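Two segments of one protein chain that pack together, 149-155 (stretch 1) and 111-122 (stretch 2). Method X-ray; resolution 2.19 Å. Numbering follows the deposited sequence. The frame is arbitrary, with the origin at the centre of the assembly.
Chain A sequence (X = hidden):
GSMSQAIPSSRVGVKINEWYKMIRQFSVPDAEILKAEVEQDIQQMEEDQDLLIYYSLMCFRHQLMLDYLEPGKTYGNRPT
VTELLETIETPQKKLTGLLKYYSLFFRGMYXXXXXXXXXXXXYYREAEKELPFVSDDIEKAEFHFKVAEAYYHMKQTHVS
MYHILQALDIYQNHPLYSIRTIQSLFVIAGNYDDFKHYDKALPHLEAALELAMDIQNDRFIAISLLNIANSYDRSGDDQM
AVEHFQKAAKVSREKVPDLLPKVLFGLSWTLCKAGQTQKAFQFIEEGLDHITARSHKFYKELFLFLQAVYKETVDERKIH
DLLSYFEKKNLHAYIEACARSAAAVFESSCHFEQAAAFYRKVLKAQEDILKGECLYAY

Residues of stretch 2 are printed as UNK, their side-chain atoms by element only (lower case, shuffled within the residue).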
# COMPACT_ATOMS: atom_id res chain seq x y z
N GLU A 149 -9.06 6.07 -3.51
CA GLU A 149 -8.93 6.74 -4.79
C GLU A 149 -7.48 7.15 -5.05
O GLU A 149 -6.97 7.01 -6.16
CB GLU A 149 -9.84 7.97 -4.86
CG GLU A 149 -11.32 7.63 -4.83
CD GLU A 149 -12.20 8.78 -5.28
OE1 GLU A 149 -13.05 8.56 -6.18
OE2 GLU A 149 -12.05 9.89 -4.74
N ALA A 150 -6.82 7.64 -4.00
CA ALA A 150 -5.43 8.03 -4.12
C ALA A 150 -4.56 6.83 -4.47
O ALA A 150 -3.78 6.89 -5.41
CB ALA A 150 -4.95 8.69 -2.84
N TYR A 151 -4.70 5.74 -3.72
CA TYR A 151 -3.92 4.54 -4.00
C TYR A 151 -4.18 4.02 -5.41
O TYR A 151 -3.27 3.50 -6.06
CB TYR A 151 -4.19 3.45 -2.96
CG TYR A 151 -3.41 3.61 -1.67
CD1 TYR A 151 -2.03 3.47 -1.66
CD2 TYR A 151 -4.05 3.91 -0.48
CE1 TYR A 151 -1.31 3.61 -0.49
CE2 TYR A 151 -3.34 4.06 0.71
CZ TYR A 151 -1.97 3.91 0.69
OH TYR A 151 -1.25 4.06 1.85
N TYR A 152 -5.41 4.16 -5.87
CA TYR A 152 -5.74 3.77 -7.24
C TYR A 152 -4.96 4.60 -8.26
O TYR A 152 -4.35 4.05 -9.17
CB TYR A 152 -7.25 3.89 -7.50
CG TYR A 152 -7.61 3.82 -8.97
CD1 TYR A 152 -7.57 2.62 -9.66
CD2 TYR A 152 -8.00 4.97 -9.66
CE1 TYR A 152 -7.91 2.55 -11.00
CE2 TYR A 152 -8.34 4.91 -11.00
CZ TYR A 152 -8.29 3.70 -11.67
OH TYR A 152 -8.62 3.64 -13.00
N HIS A 153 -4.97 5.92 -8.09
CA HIS A 153 -4.22 6.81 -8.96
C HIS A 153 -2.73 6.51 -8.86
O HIS A 153 -1.99 6.65 -9.84
CB HIS A 153 -4.49 8.28 -8.61
CG HIS A 153 -3.83 9.26 -9.54
ND1 HIS A 153 -4.39 9.63 -10.75
CD2 HIS A 153 -2.68 9.95 -9.43
CE1 HIS A 153 -3.60 10.51 -11.34
NE2 HIS A 153 -2.55 10.72 -10.56
N MET A 154 -2.30 6.09 -7.68
CA MET A 154 -0.91 5.70 -7.45
C MET A 154 -0.61 4.30 -7.98
O MET A 154 0.50 3.80 -7.83
CB MET A 154 -0.59 5.76 -5.95
CG MET A 154 -0.43 7.16 -5.39
SD MET A 154 -0.20 7.20 -3.60
CE MET A 154 0.81 5.74 -3.37
N LYS A 155 -1.61 3.68 -8.59
CA LYS A 155 -1.45 2.33 -9.13
C LYS A 155 -1.03 1.33 -8.06
O LYS A 155 -0.39 0.32 -8.37
CB LYS A 155 -0.47 2.31 -10.31
CG LYS A 155 -1.06 2.83 -11.61
CD LYS A 155 -0.30 4.05 -12.11
CE LYS A 155 -0.75 4.46 -13.50
NZ LYS A 155 0.05 5.60 -14.04
N UNK A 111 0.96 16.13 -0.53
CA UNK A 111 2.07 15.33 -1.04
C UNK A 111 1.61 14.52 -2.24
O UNK A 111 2.32 14.43 -3.24
c UNK A 111 3.21 15.19 1.25
c UNK A 111 4.46 16.00 0.88
o UNK A 111 4.84 16.89 1.65
o UNK A 111 5.05 15.73 -0.19
c UNK A 111 2.62 14.43 0.06
N UNK A 112 0.41 13.95 -2.14
CA UNK A 112 -0.17 13.18 -3.24
C UNK A 112 -0.32 14.03 -4.50
O UNK A 112 -0.01 13.58 -5.60
c UNK A 112 -3.69 10.79 -6.03
c UNK A 112 -3.25 12.67 -4.64
c UNK A 112 -2.03 10.65 -4.33
c UNK A 112 -2.72 10.07 -5.36
c UNK A 112 -2.28 11.96 -3.95
c UNK A 112 -3.95 12.09 -5.67
c UNK A 112 -1.52 12.59 -2.82
N UNK A 113 -0.78 15.27 -4.33
CA UNK A 113 -1.00 16.16 -5.46
C UNK A 113 0.28 16.62 -6.15
O UNK A 113 0.26 17.02 -7.32
o UNK A 113 -3.74 16.01 -5.31
o UNK A 113 -3.94 17.79 -4.02
c UNK A 113 -1.82 17.38 -5.03
c UNK A 113 -3.27 17.04 -4.76
N UNK A 114 1.40 16.56 -5.44
CA UNK A 114 2.68 16.89 -6.05
C UNK A 114 3.45 15.61 -6.37
O UNK A 114 4.65 15.64 -6.61
c UNK A 114 4.88 18.21 -3.10
n UNK A 114 5.49 17.76 -2.01
c UNK A 114 3.50 17.83 -5.17
o UNK A 114 4.99 19.38 -3.48
c UNK A 114 4.03 17.22 -3.88
N UNK A 115 2.73 14.49 -6.36
CA UNK A 115 3.28 13.19 -6.73
C UNK A 115 4.41 12.72 -5.82
O UNK A 115 5.25 11.91 -6.23
c UNK A 115 3.10 13.51 -10.63
n UNK A 115 1.77 11.45 -11.04
c UNK A 115 2.65 13.62 -9.18
c UNK A 115 3.12 12.07 -11.10
c UNK A 115 3.73 13.20 -8.20
N UNK A 116 4.44 13.23 -4.60
CA UNK A 116 5.35 12.71 -3.59
C UNK A 116 4.64 11.56 -2.89
O UNK A 116 4.12 11.72 -1.78
c UNK A 116 5.74 13.79 -2.58
o UNK A 116 8.89 15.25 -3.82
o UNK A 116 8.37 13.28 -3.00
c UNK A 116 8.06 14.44 -3.34
c UNK A 116 6.63 14.89 -3.15
N UNK A 117 4.60 10.40 -3.55
CA UNK A 117 3.73 9.31 -3.11
C UNK A 117 4.18 8.66 -1.80
O UNK A 117 3.36 8.36 -0.94
c UNK A 117 2.47 8.78 -7.81
o UNK A 117 0.79 10.18 -8.75
c UNK A 117 1.83 9.72 -5.30
c UNK A 117 3.59 8.27 -4.21
c UNK A 117 1.47 9.72 -7.65
c UNK A 117 3.15 8.32 -6.70
c UNK A 117 1.15 10.19 -6.39
c UNK A 117 2.84 8.77 -5.43
N UNK A 118 5.48 8.44 -1.66
CA UNK A 118 6.02 7.87 -0.44
C UNK A 118 5.68 8.77 0.76
O UNK A 118 5.19 8.30 1.78
c UNK A 118 7.81 6.48 -1.52
c UNK A 118 8.14 7.36 0.81
c UNK A 118 7.53 7.63 -0.55
N UNK A 119 5.93 10.07 0.61
CA UNK A 119 5.55 11.02 1.64
C UNK A 119 4.05 10.93 1.93
O UNK A 119 3.65 10.87 3.09
c UNK A 119 7.42 12.68 1.07
o UNK A 119 7.74 12.85 3.42
o UNK A 119 9.25 11.74 2.29
c UNK A 119 8.20 12.40 2.35
c UNK A 119 5.92 12.45 1.23
N UNK A 120 3.24 10.92 0.88
CA UNK A 120 1.78 10.85 1.04
C UNK A 120 1.35 9.65 1.88
O UNK A 120 0.57 9.79 2.82
c UNK A 120 1.09 10.82 -0.32
N UNK A 121 1.86 8.48 1.53
CA UNK A 121 1.55 7.25 2.25
C UNK A 121 1.83 7.41 3.74
O UNK A 121 1.01 7.06 4.59
c UNK A 121 1.89 5.76 0.24
c UNK A 121 2.82 4.83 -0.54
c UNK A 121 2.20 4.81 2.54
c UNK A 121 2.35 6.05 1.67
N UNK A 122 3.01 7.95 4.05
CA UNK A 122 3.40 8.18 5.43
C UNK A 122 2.40 9.02 6.18
O UNK A 122 2.09 8.74 7.34

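Position 111 has three side-chain carbons, the third carrying two oxygens, and does not reach stretch 1. Five heavy atoms could suit a glutamate, with its acid on the third carbon. It is Glu111.

Position 112 has one carbon and then a bare six-carbon ring. It points toward stretch 1. One ring carbon lies 3.6 Å from Ala150 CB, which sits over a ring face. A ring without oxygen means Phe112. Its CE1 also lies 3.7 Å from Met154 CG, at the ring edge.

Position 113 has two carbons, the second with two oxygens, and touches nothing on stretch 1. This is Asp113.

Position 114 has three carbons, the third with one oxygen and one nitrogen. The amide identifies Gln114. Its NE2 donates to Glu111 OE1 at 2.8 Å, just where the chain leaves the helix.

Position 115 has four carbons in a row ending in nitrogen. That nitrogen is 4.4 Å from His153 NE2. The unbranched chain is Lys115. Its phi is positive, and its backbone N bonds to Phe112 O at 3.0 Å.

Position 116 again has three carbons with two terminal oxygens, and is remote from stretch 1. It is Glu116, at the N-cap position of the next helix.

Position 117 has one carbon and a six-carbon ring bearing one oxygen. Met154 CG lies over a ring face, 3.5 Å from the centroid. The oxygen marks Tyr117. Its OH receives a hydrogen bond from Lys115 NZ at 2.8 Å and lies 3.5 Å from His153 CD2, near the imidazole plane.

Position 118 has three carbons, forked at the first, and points away from stretch 1. It is Val118.

Position 119 has three carbons and a terminal pair of oxygens, out of reach of stretch 1. It is Glu119.

Position 120 has a single carbon. Its CB points toward stretch 1 but stays 5.1 Å from Met154 SD. It is Ala120.

Position 121 has four carbons, forked at the first, with one arm two carbons long. Its carbons approach Tyr151 and Met154. The fork gives Ile121. Its CD1 is 3.6 Å from Met154 CE, and its CG2 is 3.6 Å from Tyr151 OH.

Position 122 has no side-chain atoms. It is Gly122.

The contact is mainly apolar, with no hydrogen bond between the stretches. Met154 is central: it touches Phe112, Tyr117 and Ile121. Ala150 is small and packs closely on the Phe112 ring. His153 meets the same ring obliquely. Packing of these side chains, rather than polar pairing, joins the two stretches.

Stretch 2, residues 111-122: EFDQKEYVEAIG
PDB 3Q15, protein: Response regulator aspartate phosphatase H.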